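Local coordinates for TLR1789 protein (Thermosynechococcus elongatus, PDB 2X8X), which probably helps assemble or insert proteins in the outer membrane as a cyanobacterial Omp85 family member, represented here by its N-terminal domain of three POTRA repeats, at residues R110-Q113 with A114-K118; Q171-R174 with D175-S179; M182-Q185 with P186-L190; A197-R200 with R201-E204. One frame throughout, in Å; residues are numbered along the deposited sequence.

Interaction 1 (R110-Q113 with A114-K118); sequences RELQ and AGIEK
The side-chain amide of Q113 points its end at the carboxylate of E117 one helical turn on, the two side chains crossing obliquely with their planes 35° apart. E117 OE2 lies off the end of the amide, 3.8 Å from Q113 CD. I116 flanks the same amide: its CD1 and CG2 methyls both lie to one side of the amide plane, and CD1 is 4.4 Å from Q113 CD. Q113 sends CG anti to its backbone N (chi1 -172°) and then bends at chi2, while E117 carries CG beside its own N, 3.4 Å from Q113 O, and then bends at chi2 toward the amide. The apolar contact of the turn is between L112 CG and I116 CD1, 4.5 Å apart and loose. Both side chains reach P137 on strand 132-139, so they mark the buried face of the helix. R110 and E111 direct their polar ends elsewhere, R110 to A49 O and E111 into a salt bridge with R105. The backbone frame is regular: A114, G115, I116 and E117 each donate to the carbonyl four residues earlier, for example G115 N to E111 O at 2.9 Å and E117 N to Q113 O at 2.8 Å. This is an amphipathic alpha-helix, packed on the sheet of the middle POTRA domain as POTRA helices characteristically are.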
loop_
_atom_site.group_PDB
_atom_site.type_symbol
_atom_site.label_atom_id
_atom_site.label_comp_id
_atom_site.label_asym_id
_atom_site.label_seq_id
_atom_site.Cartn_x
_atom_site.Cartn_y
_atom_site.Cartn_z
ATOM N N ARG A 110 11.033 0.265 4.739
ATOM C CA ARG A 110 11.301 -0.099 3.329
ATOM C C ARG A 110 10.916 -1.559 3.036
ATOM O O ARG A 110 10.317 -1.826 2.017
ATOM C CB ARG A 110 12.783 0.052 2.944
ATOM C CG ARG A 110 13.431 1.334 3.215
ATOM C CD ARG A 110 14.887 1.084 2.666
ATOM N NE ARG A 110 15.752 2.247 2.742
ATOM C CZ ARG A 110 16.322 2.846 1.698
ATOM N NH1 ARG A 110 16.139 2.369 0.460
ATOM N NH2 ARG A 110 17.065 3.940 1.897
ATOM N N GLU A 111 11.305 -2.498 3.895
ATOM C CA GLU A 111 10.894 -3.891 3.744
ATOM C C GLU A 111 9.346 -4.073 3.859
ATOM O O GLU A 111 8.747 -4.846 3.098
ATOM C CB GLU A 111 11.528 -4.777 4.801
ATOM C CG GLU A 111 13.120 -4.718 4.798
ATOM C CD GLU A 111 13.783 -5.580 5.959
ATOM O OE1 GLU A 111 13.346 -6.746 6.121
ATOM O OE2 GLU A 111 14.737 -5.118 6.686
ATOM N N LEU A 112 8.721 -3.368 4.768
ATOM C CA LEU A 112 7.258 -3.354 4.813
ATOM C C LEU A 112 6.648 -2.905 3.527
ATOM O O LEU A 112 5.637 -3.467 3.098
ATOM C CB LEU A 112 6.743 -2.466 5.926
ATOM C CG LEU A 112 5.229 -2.655 6.219
ATOM C CD1 LEU A 112 4.959 -3.919 6.989
ATOM C CD2 LEU A 112 4.791 -1.501 7.150
ATOM N N GLN A 113 7.176 -1.847 2.918
ATOM C CA GLN A 113 6.679 -1.385 1.628
ATOM C C GLN A 113 6.920 -2.442 0.524
ATOM O O GLN A 113 6.093 -2.633 -0.358
ATOM C CB GLN A 113 7.395 -0.078 1.241
ATOM C CG GLN A 113 6.811 0.608 0.004
ATOM C CD GLN A 113 5.308 0.859 0.166
ATOM O OE1 GLN A 113 4.551 0.653 -0.758
ATOM N NE2 GLN A 113 4.876 1.218 1.378
ATOM N N ALA A 114 8.026 -3.150 0.569
ATOM C CA ALA A 114 8.203 -4.277 -0.372
ATOM C C ALA A 114 7.102 -5.360 -0.160
ATOM O O ALA A 114 6.543 -5.887 -1.150
ATOM C CB ALA A 114 9.623 -4.874 -0.225
ATOM N N GLY A 115 6.757 -5.689 1.093
ATOM C CA GLY A 115 5.609 -6.574 1.280
ATOM C C GLY A 115 4.276 -6.028 0.804
ATOM O O GLY A 115 3.428 -6.764 0.328
ATOM N N ILE A 116 4.045 -4.740 1.001
ATOM C CA ILE A 116 2.836 -4.085 0.516
ATOM C C ILE A 116 2.822 -4.227 -0.990
ATOM O O ILE A 116 1.782 -4.598 -1.587
ATOM C CB ILE A 116 2.787 -2.589 0.948
ATOM C CG1 ILE A 116 2.519 -2.510 2.449
ATOM C CG2 ILE A 116 1.730 -1.849 0.149
ATOM C CD1 ILE A 116 2.571 -1.090 2.961
ATOM N N GLU A 117 3.998 -4.087 -1.622
ATOM C CA GLU A 117 4.063 -4.299 -3.082
ATOM C C GLU A 117 3.760 -5.750 -3.501
ATOM O O GLU A 117 3.169 -5.974 -4.554
ATOM C CB GLU A 117 5.386 -3.868 -3.714
ATOM C CG GLU A 117 5.613 -2.356 -3.708
ATOM C CD GLU A 117 4.286 -1.503 -3.946
ATOM O OE1 GLU A 117 3.514 -1.735 -4.942
ATOM O OE2 GLU A 117 4.024 -0.559 -3.130
ATOM N N LYS A 118 4.145 -6.719 -2.681
ATOM C CA LYS A 118 3.746 -8.116 -2.931
ATOM C C LYS A 118 2.249 -8.298 -2.854
ATOM O O LYS A 118 1.650 -9.111 -3.588
ATOM C CB LYS A 118 4.434 -9.032 -1.910
ATOM C CG LYS A 118 5.885 -9.372 -2.430
ATOM C CD LYS A 118 6.574 -10.308 -1.426
ATOM C CE LYS A 118 6.997 -9.458 -0.163
ATOM N NZ LYS A 118 8.429 -8.971 0.086
#

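Interaction 2 (Q171-R174 with D175-S179); sequences QRTR and DFVIS
R174 and F176 meet where the chain enters helix 175-179, the short first helix of the POTRA fold in the last of this chain's three such domains. One backbone hydrogen bond spans the contact, V177 N to R174 O at 3.2 Å. It is bent, with an N-H...O angle of 136°, and the donor stands well above the carbonyl plane. Van der Waals packing lies on the inner side, where T173 spreads its two branches over the first turn: CG2 makes an apolar contact with I178 CD1 at 3.9 Å, and the hydroxyl OG1 rests 3.6 Å from V177 CB. T173 and I178 both continue onto F208 of strand 208-217, which ties this turn to the sheet. At the polar margin the Q171 side chain crosses D175 at about a right angle, Q171 CD lying 3.8 Å from D175 OD1. R174 meets F176 through both its CB and its guanidinium. F176 places its ring between its own N and carbonyl carbon (chi1 68°), swinging it back until CE2 is 3.5 Å from R174 CB. The guanidinium and ring planes are 78° apart, and F176 CE2 stands 3.8 Å above one R174 guanidinium face, toward its rim, while R174 NH1 lies at the ring edge.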
loop_
_atom_site.group_PDB
_atom_site.type_symbol
_atom_site.label_atom_id
_atom_site.label_comp_id
_atom_site.label_asym_id
_atom_site.label_seq_id
_atom_site.Cartn_x
_atom_site.Cartn_y
_atom_site.Cartn_z
ATOM N N GLN A 171 -35.515 0.249 -22.544
ATOM C CA GLN A 171 -35.011 -1.149 -22.476
ATOM C C GLN A 171 -35.992 -2.130 -23.131
ATOM O O GLN A 171 -37.188 -2.063 -22.836
ATOM C CB GLN A 171 -34.912 -1.502 -20.995
ATOM C CG GLN A 171 -34.757 -2.978 -20.674
ATOM C CD GLN A 171 -34.244 -3.181 -19.231
ATOM O OE1 GLN A 171 -34.004 -4.315 -18.790
ATOM N NE2 GLN A 171 -34.044 -2.076 -18.515
ATOM N N ARG A 172 -35.509 -3.030 -23.989
ATOM C CA ARG A 172 -36.365 -4.121 -24.534
ATOM C C ARG A 172 -36.098 -5.495 -23.861
ATOM O O ARG A 172 -37.057 -6.168 -23.440
ATOM C CB ARG A 172 -36.348 -4.202 -26.090
ATOM C CG ARG A 172 -36.746 -2.839 -26.802
ATOM C CD ARG A 172 -37.017 -2.858 -28.375
ATOM N NE ARG A 172 -35.982 -3.577 -29.126
ATOM C CZ ARG A 172 -34.771 -3.101 -29.459
ATOM N NH1 ARG A 172 -34.375 -1.856 -29.168
ATOM N NH2 ARG A 172 -33.939 -3.904 -30.100
ATOM N N THR A 173 -34.826 -5.887 -23.728
ATOM C CA THR A 173 -34.489 -7.209 -23.153
ATOM C C THR A 173 -34.738 -7.230 -21.611
ATOM O O THR A 173 -34.483 -6.249 -20.917
ATOM C CB THR A 173 -32.990 -7.604 -23.445
ATOM O OG1 THR A 173 -32.716 -8.910 -22.901
ATOM C CG2 THR A 173 -32.045 -6.628 -22.743
ATOM N N ARG A 174 -35.195 -8.349 -21.075
ATOM C CA ARG A 174 -35.363 -8.461 -19.612
ATOM C C ARG A 174 -34.034 -8.563 -18.875
ATOM O O ARG A 174 -33.066 -9.114 -19.410
ATOM C CB ARG A 174 -36.238 -9.662 -19.274
ATOM C CG ARG A 174 -37.436 -9.800 -20.231
ATOM C CD ARG A 174 -38.569 -8.919 -19.826
ATOM N NE ARG A 174 -39.666 -9.762 -19.355
ATOM C CZ ARG A 174 -39.797 -10.218 -18.104
ATOM N NH1 ARG A 174 -38.916 -9.906 -17.146
ATOM N NH2 ARG A 174 -40.836 -10.983 -17.800
ATOM N N ASP A 175 -34.012 -8.043 -17.645
ATOM C CA ASP A 175 -32.823 -8.090 -16.784
ATOM C C ASP A 175 -32.265 -9.512 -16.613
ATOM O O ASP A 175 -31.060 -9.696 -16.684
ATOM C CB ASP A 175 -33.076 -7.492 -15.358
ATOM C CG ASP A 175 -33.405 -5.970 -15.359
ATOM O OD1 ASP A 175 -32.977 -5.200 -16.250
ATOM O OD2 ASP A 175 -34.106 -5.549 -14.415
ATOM N N PHE A 176 -33.114 -10.516 -16.400
ATOM C CA PHE A 176 -32.563 -11.868 -16.153
ATOM C C PHE A 176 -31.690 -12.372 -17.305
ATOM O O PHE A 176 -30.745 -13.122 -17.094
ATOM C CB PHE A 176 -33.655 -12.905 -15.769
ATOM C CG PHE A 176 -34.603 -13.241 -16.902
ATOM C CD1 PHE A 176 -34.268 -14.217 -17.854
ATOM C CD2 PHE A 176 -35.832 -12.572 -17.045
ATOM C CE1 PHE A 176 -35.159 -14.526 -18.963
ATOM C CE2 PHE A 176 -36.732 -12.880 -18.121
ATOM C CZ PHE A 176 -36.381 -13.853 -19.085
ATOM N N VAL A 177 -32.026 -11.970 -18.534
ATOM C CA VAL A 177 -31.329 -12.428 -19.753
ATOM C C VAL A 177 -29.871 -12.056 -19.679
ATOM O O VAL A 177 -29.000 -12.863 -20.046
ATOM C CB VAL A 177 -31.983 -11.893 -21.045
ATOM C CG1 VAL A 177 -31.174 -12.269 -22.308
ATOM C CG2 VAL A 177 -33.358 -12.474 -21.208
ATOM N N ILE A 178 -29.619 -10.845 -19.182
ATOM C CA ILE A 178 -28.268 -10.342 -19.026
ATOM C C ILE A 178 -27.627 -10.917 -17.758
ATOM O O ILE A 178 -26.501 -11.430 -17.797
ATOM C CB ILE A 178 -28.229 -8.805 -18.968
ATOM C CG1 ILE A 178 -28.629 -8.225 -20.340
ATOM C CG2 ILE A 178 -26.844 -8.336 -18.621
ATOM C CD1 ILE A 178 -29.116 -6.791 -20.219
ATOM N N SER A 179 -28.353 -10.818 -16.652
ATOM C CA SER A 179 -27.791 -11.199 -15.361
ATOM C C SER A 179 -27.317 -12.693 -15.373
ATOM O O SER A 179 -26.293 -13.063 -14.792
ATOM C CB SER A 179 -28.872 -10.924 -14.309
ATOM O OG SER A 179 -28.395 -11.361 -13.053
#

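Interaction 3 (M182-Q185 with P186-L190); sequences MDTQ and PGVVL
V188 folds back over Q185, its CG2 methyl 3.3 Å from Q185 O and 3.6 Å from Q185 N. That methyl sits between the valine's own N and carbonyl carbon; CG1 lies beside Q185 O as well and also comes 3.8 Å from D183 O. Further along, T184 CG2 touches L190 CD1 at 4.1 Å, adding an apolar contact between the two limbs. The chain reverses through a type II beta turn from Q185 to V188, locked by V188 N donating to Q185 O at 3.2 Å with a nearly straight N-H...O angle of 168°. P186 and G187 occupy its two corners. The positive phi of G187, 88°, is the value expected at the third position of such a turn, where a CB would press on the preceding carbonyl oxygen. The turn lies in the loop that joins the two helices of the third POTRA domain. Its incoming limb is braced by the Q185 side chain, which bends at CG so that NE2 reaches M182 O at 2.7 Å, the acceptor lying close to the amide plane. In the next shell, G187 and V188 form backbone hydrogen bonds with V154 and L190 with G152, while T184 OG1 is hydrogen-bonded to D198 OD2 on helix 192-205.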
loop_
_atom_site.group_PDB
_atom_site.type_symbol
_atom_site.label_atom_id
_atom_site.label_comp_id
_atom_site.label_asym_id
_atom_site.label_seq_id
_atom_site.Cartn_x
_atom_site.Cartn_y
_atom_site.Cartn_z
ATOM N N MET A 182 -23.782 -13.475 -16.425
ATOM C CA MET A 182 -22.707 -12.778 -15.740
ATOM C C MET A 182 -22.329 -13.422 -14.413
ATOM O O MET A 182 -23.176 -13.600 -13.532
ATOM C CB MET A 182 -23.101 -11.312 -15.509
ATOM C CG MET A 182 -23.223 -10.558 -16.837
ATOM S SD MET A 182 -23.484 -8.828 -16.455
ATOM C CE MET A 182 -21.922 -8.355 -15.617
ATOM N N ASP A 183 -21.051 -13.736 -14.277
ATOM C CA ASP A 183 -20.453 -14.058 -12.953
ATOM C C ASP A 183 -20.135 -12.832 -12.089
ATOM O O ASP A 183 -20.043 -12.945 -10.851
ATOM C CB ASP A 183 -19.140 -14.821 -13.114
ATOM C CG ASP A 183 -19.320 -16.222 -13.660
ATOM O OD1 ASP A 183 -20.402 -16.855 -13.442
ATOM O OD2 ASP A 183 -18.334 -16.698 -14.281
ATOM N N THR A 184 -19.860 -11.696 -12.720
ATOM C CA THR A 184 -19.731 -10.437 -11.970
ATOM C C THR A 184 -21.111 -10.040 -11.422
ATOM O O THR A 184 -22.002 -9.723 -12.208
ATOM C CB THR A 184 -19.201 -9.329 -12.893
ATOM O OG1 THR A 184 -17.981 -9.776 -13.496
ATOM C CG2 THR A 184 -18.900 -8.027 -12.112
ATOM N N GLN A 185 -21.304 -10.120 -10.089
ATOM C CA GLN A 185 -22.623 -9.900 -9.421
ATOM C C GLN A 185 -22.349 -9.071 -8.152
ATOM O O GLN A 185 -21.229 -9.020 -7.717
ATOM C CB GLN A 185 -23.325 -11.234 -9.056
ATOM C CG GLN A 185 -23.648 -12.094 -10.285
ATOM C CD GLN A 185 -24.852 -11.597 -11.103
ATOM O OE1 GLN A 185 -25.607 -10.757 -10.639
ATOM N NE2 GLN A 185 -25.044 -12.151 -12.312
ATOM N N PRO A 186 -23.353 -8.379 -7.594
ATOM C CA PRO A 186 -23.065 -7.720 -6.304
ATOM C C PRO A 186 -22.427 -8.648 -5.257
ATOM O O PRO A 186 -22.765 -9.845 -5.204
ATOM C CB PRO A 186 -24.418 -7.189 -5.842
ATOM C CG PRO A 186 -25.133 -6.910 -7.115
ATOM C CD PRO A 186 -24.656 -7.968 -8.160
ATOM N N GLY A 187 -21.449 -8.100 -4.506
ATOM C CA GLY A 187 -20.653 -8.859 -3.551
ATOM C C GLY A 187 -19.388 -9.552 -4.036
ATOM O O GLY A 187 -18.617 -10.014 -3.206
ATOM N N VAL A 188 -19.144 -9.686 -5.354
ATOM C CA VAL A 188 -17.897 -10.333 -5.797
ATOM C C VAL A 188 -16.863 -9.202 -5.844
ATOM O O VAL A 188 -17.241 -8.015 -5.873
ATOM C CB VAL A 188 -17.993 -10.973 -7.201
ATOM C CG1 VAL A 188 -19.182 -11.932 -7.260
ATOM C CG2 VAL A 188 -18.138 -9.855 -8.299
ATOM N N VAL A 189 -15.576 -9.557 -5.813
ATOM C CA VAL A 189 -14.504 -8.608 -6.031
ATOM C C VAL A 189 -14.275 -8.561 -7.564
ATOM O O VAL A 189 -14.043 -9.573 -8.202
ATOM C CB VAL A 189 -13.174 -9.120 -5.403
ATOM C CG1 VAL A 189 -12.076 -8.154 -5.641
ATOM C CG2 VAL A 189 -13.345 -9.428 -3.919
ATOM N N LEU A 190 -14.348 -7.380 -8.123
ATOM C CA LEU A 190 -14.169 -7.177 -9.585
ATOM C C LEU A 190 -12.890 -7.838 -10.142
ATOM O O LEU A 190 -11.760 -7.600 -9.651
ATOM C CB LEU A 190 -14.209 -5.654 -9.877
ATOM C CG LEU A 190 -14.208 -5.234 -11.362
ATOM C CD1 LEU A 190 -15.556 -5.655 -11.921
ATOM C CD2 LEU A 190 -14.085 -3.728 -11.479
#

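Interaction 4 (A197-R200 with R201-E204); sequences ADLR and RLFE
The backbone of A197-E204 lies within helix 192-205, where R201, L202, F203 and E204 each donate to the carbonyl four residues earlier, the shortest of these bonds being F203 N to L199 O at 2.8 Å. Among the side chains, D198 and R201 carry the polar contact. R201 NH2 is 2.5 Å from D198 OD1, a salt bridge modelled so short, and with so bent an N-H...O angle (119°), that its exact geometry is doubtful. The carboxylate and guanidinium planes stand 70° apart, and only one nitrogen of the guanidinium engages the acid, so this is not the flat two-point pairing of the two groups. R201 is bent at CD (chi3 -62°), which folds its guanidinium back along the helix until A197 O lies 3.7 Å above one face, over its centre. A197 CB also packs near the rim, 4.0 Å from R201 NH1. E204 bends back over the R200 carbonyl, its CD 3.7 Å from R200 O, but its carboxylate and the R200 guanidinium remain too far apart to make contact. L199 CD2 and L202 CD1 are 4.5 Å apart; L199 goes on to V211 and V213 of strand 208-217, L202 to E181 and I178. R201 NE is hydrogen-bonded to E181 O. D198 accepts D183 N at OD1 and is hydrogen-bonded to T184 through OD2, which probably helps hold the interhelical loop to the helix. With an arginine and a backbone N-H at one oxygen, buried D198 would probably be favoured in its ionised form.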
loop_
_atom_site.group_PDB
_atom_site.type_symbol
_atom_site.label_atom_id
_atom_site.label_comp_id
_atom_site.label_asym_id
_atom_site.label_seq_id
_atom_site.Cartn_x
_atom_site.Cartn_y
_atom_site.Cartn_z
ATOM N N ALA A 197 -14.898 -12.431 -19.801
ATOM C CA ALA A 197 -15.679 -13.627 -20.026
ATOM C C ALA A 197 -17.177 -13.327 -20.096
ATOM O O ALA A 197 -17.922 -13.879 -20.946
ATOM C CB ALA A 197 -15.361 -14.672 -18.920
ATOM N N ASP A 198 -17.599 -12.446 -19.216
ATOM C CA ASP A 198 -19.001 -12.065 -19.132
ATOM C C ASP A 198 -19.380 -11.325 -20.426
ATOM O O ASP A 198 -20.451 -11.569 -20.968
ATOM C CB ASP A 198 -19.233 -11.051 -17.987
ATOM C CG ASP A 198 -19.290 -11.707 -16.569
ATOM O OD1 ASP A 198 -19.337 -12.963 -16.421
ATOM O OD2 ASP A 198 -19.295 -10.917 -15.587
ATOM N N LEU A 199 -18.530 -10.400 -20.884
ATOM C CA LEU A 199 -18.834 -9.607 -22.068
ATOM C C LEU A 199 -18.891 -10.497 -23.367
ATOM O O LEU A 199 -19.703 -10.273 -24.293
ATOM C CB LEU A 199 -17.798 -8.495 -22.236
ATOM C CG LEU A 199 -17.830 -7.319 -21.259
ATOM C CD1 LEU A 199 -16.613 -6.455 -21.550
ATOM C CD2 LEU A 199 -19.131 -6.568 -21.529
ATOM N N ARG A 200 -18.007 -11.488 -23.435
ATOM C CA ARG A 200 -18.044 -12.536 -24.459
ATOM C C ARG A 200 -19.330 -13.343 -24.446
ATOM O O ARG A 200 -19.922 -13.595 -25.522
ATOM C CB ARG A 200 -16.779 -13.415 -24.390
ATOM C CG ARG A 200 -15.585 -12.562 -24.921
ATOM C CD ARG A 200 -14.295 -13.370 -25.188
ATOM N NE ARG A 200 -13.937 -14.152 -23.991
ATOM C CZ ARG A 200 -13.036 -13.795 -23.063
ATOM N NH1 ARG A 200 -12.362 -12.647 -23.170
ATOM N NH2 ARG A 200 -12.804 -14.605 -22.021
ATOM N N ARG A 201 -19.831 -13.667 -23.255
ATOM C CA ARG A 201 -21.135 -14.349 -23.176
ATOM C C ARG A 201 -22.243 -13.428 -23.592
ATOM O O ARG A 201 -23.191 -13.872 -24.222
ATOM C CB ARG A 201 -21.434 -14.936 -21.758
ATOM C CG ARG A 201 -20.758 -16.274 -21.501
ATOM C CD ARG A 201 -21.129 -16.888 -20.120
ATOM N NE ARG A 201 -20.682 -16.023 -19.029
ATOM C CZ ARG A 201 -19.493 -16.074 -18.421
ATOM N NH1 ARG A 201 -18.576 -16.977 -18.752
ATOM N NH2 ARG A 201 -19.217 -15.225 -17.442
ATOM N N LEU A 202 -22.144 -12.141 -23.232
ATOM C CA LEU A 202 -23.178 -11.184 -23.678
ATOM C C LEU A 202 -23.119 -11.068 -25.219
ATOM O O LEU A 202 -24.162 -11.030 -25.893
ATOM C CB LEU A 202 -23.061 -9.821 -22.972
ATOM C CG LEU A 202 -23.396 -9.903 -21.456
ATOM C CD1 LEU A 202 -23.103 -8.516 -20.827
ATOM C CD2 LEU A 202 -24.848 -10.432 -21.179
ATOM N N PHE A 203 -21.928 -11.087 -25.788
ATOM C CA PHE A 203 -21.787 -11.024 -27.288
ATOM C C PHE A 203 -22.422 -12.233 -27.951
ATOM O O PHE A 203 -22.999 -12.122 -29.036
ATOM C CB PHE A 203 -20.296 -10.977 -27.692
ATOM C CG PHE A 203 -20.029 -10.382 -29.137
ATOM C CD1 PHE A 203 -20.217 -11.149 -30.297
ATOM C CD2 PHE A 203 -19.574 -9.037 -29.301
ATOM C CE1 PHE A 203 -20.009 -10.598 -31.598
ATOM C CE2 PHE A 203 -19.324 -8.466 -30.616
ATOM C CZ PHE A 203 -19.537 -9.267 -31.776
ATOM N N GLU A 204 -22.244 -13.399 -27.346
ATOM C CA GLU A 204 -22.698 -14.677 -27.954
ATOM C C GLU A 204 -24.234 -14.726 -27.985
ATOM O O GLU A 204 -24.795 -15.548 -28.675
ATOM C CB GLU A 204 -22.076 -15.938 -27.220
ATOM C CG GLU A 204 -20.793 -16.507 -27.910
ATOM C CD GLU A 204 -19.682 -17.035 -26.976
ATOM O OE1 GLU A 204 -18.541 -17.228 -27.470
ATOM O OE2 GLU A 204 -19.913 -17.271 -25.769
#

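How the interactions relate
Interaction 1 comes first along the chain and lies in the middle POTRA range, on helix 109-125; interactions 2, 3 and 4 follow in that order and share the last one. Their centres sit 14 to 17 Å from one another, whereas that of interaction 1 is 29 Å or more from each. Together 171-179, 182-190 and 197-204 trace one path: the entry into helix 175-179, the connecting loop, then helix 192-205 on the three-stranded sheet. They touch directly, I178 CG2 packing 3.9 Å from L202 CD2 and S179 O lying 2.9 Å from Q185 NE2. The chain thus builds its POTRA domains in series, each with its own helix-on-sheet packing.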